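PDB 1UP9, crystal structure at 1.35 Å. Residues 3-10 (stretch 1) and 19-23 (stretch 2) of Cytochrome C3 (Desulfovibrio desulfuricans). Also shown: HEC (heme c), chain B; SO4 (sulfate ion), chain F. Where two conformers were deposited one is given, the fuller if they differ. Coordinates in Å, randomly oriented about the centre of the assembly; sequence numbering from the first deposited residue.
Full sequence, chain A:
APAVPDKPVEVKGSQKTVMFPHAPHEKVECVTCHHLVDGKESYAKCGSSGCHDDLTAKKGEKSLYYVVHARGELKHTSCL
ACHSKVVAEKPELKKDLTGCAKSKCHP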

# COMPACT_ATOMS: atom_id res chain seq x y z
N ALA A 3 9.17 -14.03 -7.20
CA ALA A 3 9.42 -13.07 -8.26
C ALA A 3 8.62 -11.79 -8.05
O ALA A 3 7.41 -11.90 -7.80
N VAL A 4 9.25 -10.63 -8.20
CA VAL A 4 8.41 -9.41 -8.14
C VAL A 4 7.48 -9.39 -9.35
O VAL A 4 7.87 -9.71 -10.47
N PRO A 5 6.23 -9.03 -9.15
CA PRO A 5 5.35 -8.88 -10.33
C PRO A 5 5.89 -7.85 -11.34
O PRO A 5 6.34 -6.74 -11.01
N ASP A 6 5.83 -8.21 -12.63
CA ASP A 6 6.37 -7.31 -13.66
C ASP A 6 5.25 -6.58 -14.41
O ASP A 6 5.56 -5.95 -15.43
N LYS A 7 4.02 -6.63 -13.92
CA LYS A 7 2.84 -5.90 -14.40
C LYS A 7 2.07 -5.36 -13.20
O LYS A 7 2.23 -5.94 -12.09
N PRO A 8 1.24 -4.33 -13.33
CA PRO A 8 0.39 -3.92 -12.21
C PRO A 8 -0.45 -5.09 -11.70
O PRO A 8 -0.90 -5.90 -12.50
N VAL A 9 -0.61 -5.17 -10.40
CA VAL A 9 -1.42 -6.22 -9.77
C VAL A 9 -2.60 -5.64 -9.04
O VAL A 9 -2.54 -4.49 -8.57
N GLU A 10 -3.69 -6.40 -8.90
CA GLU A 10 -4.85 -5.90 -8.19
C GLU A 10 -4.66 -5.83 -6.67
O GLU A 10 -4.20 -6.79 -6.03
N MET A 19 -4.98 -0.78 -8.86
CA MET A 19 -3.82 -1.47 -9.40
C MET A 19 -2.53 -0.93 -8.80
O MET A 19 -2.33 0.30 -8.71
N PHE A 20 -1.67 -1.87 -8.41
CA PHE A 20 -0.41 -1.49 -7.78
C PHE A 20 0.75 -1.80 -8.76
O PHE A 20 0.94 -2.99 -9.12
N PRO A 21 1.52 -0.82 -9.17
CA PRO A 21 2.68 -1.07 -10.03
C PRO A 21 3.98 -1.21 -9.25
O PRO A 21 4.36 -0.26 -8.51
N HIS A 22 4.67 -2.34 -9.35
CA HIS A 22 5.93 -2.47 -8.65
C HIS A 22 7.01 -1.60 -9.28
O HIS A 22 7.95 -1.18 -8.55
N ALA A 23 7.01 -1.28 -10.58
CA ALA A 23 8.17 -0.67 -11.22
C ALA A 23 8.56 0.66 -10.60
O ALA A 23 9.77 0.85 -10.38

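The two stretches meet through a short antiparallel strand pairing that opens into a loop-on-loop contact around the heme ligand His-22, with apolar side chains supplying most of the packing and one water lying between the backbones; together they bury 453 Å².

The pairing is fixed by two nearly linear hydrogen bonds between Val-9 and Phe-20: Val-9 N to Phe-20 O at 3.0 Å (164° at the hydrogen) and Phe-20 N to Val-9 O at 2.8 Å (169°). Glu-10 and Met-19 form the adjacent non-hydrogen-bonded pair, with CA atoms 4.7 Å apart. Both carbonyls of the bonded pair also receive CA-H...O contacts, from Pro-8 CA to Phe-20 O at 3.3 Å and from Met-19 CA to Val-9 O at 3.4 Å.

This register sorts the side chains onto two faces. Val-9 (chi1 m) and Phe-20 (chi1 t, chi2 76°) share one, with Val-9 CG2 4.2 Å from Phe-20 CB. The Phe-20 ring then leads away from stretch 1 toward the heme, where Phe-20 CE2 lies 3.3 Å from HEC CHD and the heme methyl CMD sits over one ring face; Val-9 CG2 is at the ring edge. Glu-10 and Met-19 occupy the other face. Met-19 is m at all three chi angles, a folded conformation that brings its end back to stretch 1: Met-19 SD lies 3.7 Å from Glu-10 CG, and Met-19 CE lies 3.6 Å from Pro-8 O. Pro-8, whose CB points sideways, adds an apolar contact from its CB to Met-19 CB at 4.1 Å.

Beyond the strands, His-22 is buried and points toward stretch 1 (chi1 m, chi2 80°), with 90 Å² covered by it. Its NE2 binds HEC FE at 2.0 Å, and the imidazole is flanked by residues that also touch the heme. Pro-5 CD stands over one face of the His-22 ring, 3.6 Å from the centroid and 19° off the normal, a CH-pi geometry; the same Pro-5 CD is 3.4 Å from HEC C4A. Val-4 (chi1 p) approaches obliquely, with CG2 3.3 Å from His-22 CD2 and 3.8 Å from HEC C1B. At the ring edge, Val-9 CG2 is 4.3 Å from His-22 CE1.

The other imidazole nitrogen is satisfied by water 1, whose oxygen accepts from His-22 ND1 at 2.7 Å and from His-22 N at 3.0 Å. The water's oxygen also lies 2.7 Å from Lys-7 O and 2.7 Å from Phe-20 O, placed to donate to either carbonyl; with more acceptors in reach than it has protons, which of them it serves is open. It sits between the two stretches.

A sulfate, probably from the crystallisation liquor, accepts a hydrogen bond from Ala-23 N to its O1 at 2.7 Å and a weak one from His-22 N to its O3 at 2.5 Å (126°). Asp-6 and Lys-7 point away from stretch 2 and pair with each other instead, in a salt bridge from Lys-7 NZ to Asp-6 OD1 at 2.9 Å.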

# COMPACT_ATOMS: atom_id res chain seq x y z
CB ALA A 3 9.02 -13.59 -9.63
CB VAL A 4 9.27 -8.14 -8.07
CG1 VAL A 4 9.93 -7.78 -9.41
CG2 VAL A 4 8.50 -6.93 -7.58
CB PRO A 5 4.02 -8.43 -9.70
CG PRO A 5 4.07 -8.95 -8.29
CD PRO A 5 5.54 -8.77 -7.88
CB ASP A 6 7.30 -8.01 -14.63
CG ASP A 6 6.69 -9.14 -15.43
OD1 ASP A 6 5.44 -9.28 -15.37
OD2 ASP A 6 7.49 -9.83 -16.12
CB LYS A 7 1.91 -6.78 -15.24
CG LYS A 7 2.49 -7.27 -16.56
CD LYS A 7 1.87 -8.58 -16.97
CE LYS A 7 2.46 -9.76 -16.22
NZ LYS A 7 3.44 -10.54 -17.02
CB PRO A 8 -0.46 -2.81 -12.85
CG PRO A 8 0.44 -2.26 -13.94
CD PRO A 8 1.01 -3.51 -14.57
CB VAL A 9 -0.59 -7.07 -8.79
CG1 VAL A 9 0.51 -7.79 -9.58
CG2 VAL A 9 0.06 -6.26 -7.67
CB GLU A 10 -6.06 -6.86 -8.38
CG GLU A 10 -6.62 -6.80 -9.79
CD GLU A 10 -8.02 -7.34 -9.99
OE1 GLU A 10 -7.96 -8.61 -9.85
OE2 GLU A 10 -9.08 -6.71 -10.34
CB MET A 19 -3.79 -1.35 -10.92
CG MET A 19 -5.09 -1.88 -11.55
SD MET A 19 -5.44 -3.64 -11.19
CE MET A 19 -4.19 -4.48 -12.16
CB PHE A 20 -0.21 -2.22 -6.44
CG PHE A 20 1.21 -1.94 -5.91
CD1 PHE A 20 1.54 -0.73 -5.33
CD2 PHE A 20 2.18 -2.95 -6.04
CE1 PHE A 20 2.83 -0.51 -4.89
CE2 PHE A 20 3.47 -2.73 -5.59
CZ PHE A 20 3.79 -1.51 -5.01
CB PRO A 21 2.75 0.24 -10.87
CG PRO A 21 2.24 1.32 -9.98
CD PRO A 21 1.37 0.64 -8.93
CB HIS A 22 6.46 -3.92 -8.61
CG HIS A 22 5.79 -4.69 -7.52
ND1 HIS A 22 4.52 -5.26 -7.63
CD2 HIS A 22 6.18 -5.02 -6.28
CE1 HIS A 22 4.20 -5.90 -6.50
NE2 HIS A 22 5.20 -5.77 -5.64
CB ALA A 23 7.98 -0.48 -12.71
FE HEC B . 5.26 -6.52 -3.77
CHA HEC B . 2.28 -7.98 -4.61
CHB HEC B . 6.86 -9.38 -4.38
CHC HEC B . 8.26 -4.87 -3.43
CHD HEC B . 3.63 -3.78 -2.47
NA HEC B . 4.69 -8.31 -4.45
C1A HEC B . 3.40 -8.79 -4.67
C2A HEC B . 3.44 -10.21 -4.97
C3A HEC B . 4.72 -10.58 -4.93
C4A HEC B . 5.51 -9.42 -4.57
CMA HEC B . 5.33 -11.96 -5.23
CAA HEC B . 2.22 -11.08 -5.24
CBA HEC B . 1.66 -11.65 -3.91
CGA HEC B . 0.90 -10.60 -3.11
O1A HEC B . 1.43 -10.19 -2.04
O2A HEC B . -0.21 -10.24 -3.60
NB HEC B . 7.18 -7.03 -3.96
C1B HEC B . 7.66 -8.30 -4.16
C2B HEC B . 9.11 -8.29 -4.09
C3B HEC B . 9.49 -7.01 -3.87
C4B HEC B . 8.29 -6.23 -3.74
CMB HEC B . 9.96 -9.55 -4.29
CAB HEC B . 10.88 -6.40 -3.77
CBB HEC B . 11.74 -6.71 -5.02
NC HEC B . 5.81 -4.72 -3.10
C1C HEC B . 7.11 -4.20 -3.05
C2C HEC B . 7.08 -2.87 -2.50
C3C HEC B . 5.83 -2.60 -2.20
C4C HEC B . 5.01 -3.72 -2.58
CMC HEC B . 8.38 -2.07 -2.29
CAC HEC B . 5.24 -1.36 -1.52
CBC HEC B . 5.68 0.00 -2.13
ND HEC B . 3.34 -6.01 -3.56
C1D HEC B . 2.87 -4.84 -2.97
C2D HEC B . 1.42 -4.85 -3.00
C3D HEC B . 1.03 -6.00 -3.59
C4D HEC B . 2.22 -6.74 -3.96
CMD HEC B . 0.56 -3.74 -2.44
CAD HEC B . -0.41 -6.49 -3.83
CBD HEC B . -0.83 -7.43 -2.68
CGD HEC B . -2.31 -7.69 -2.59
O1D HEC B . -2.80 -7.65 -1.44
O2D HEC B . -2.95 -7.92 -3.60
S SO4 F . 4.43 -2.56 -12.81
O1 SO4 F . 5.29 -1.23 -12.72
O2 SO4 F . 5.28 -3.48 -13.56
O3 SO4 F . 4.04 -3.05 -11.67
O4 SO4 F . 3.38 -2.29 -13.74
O HOH W 1 2.92 -4.70 -9.78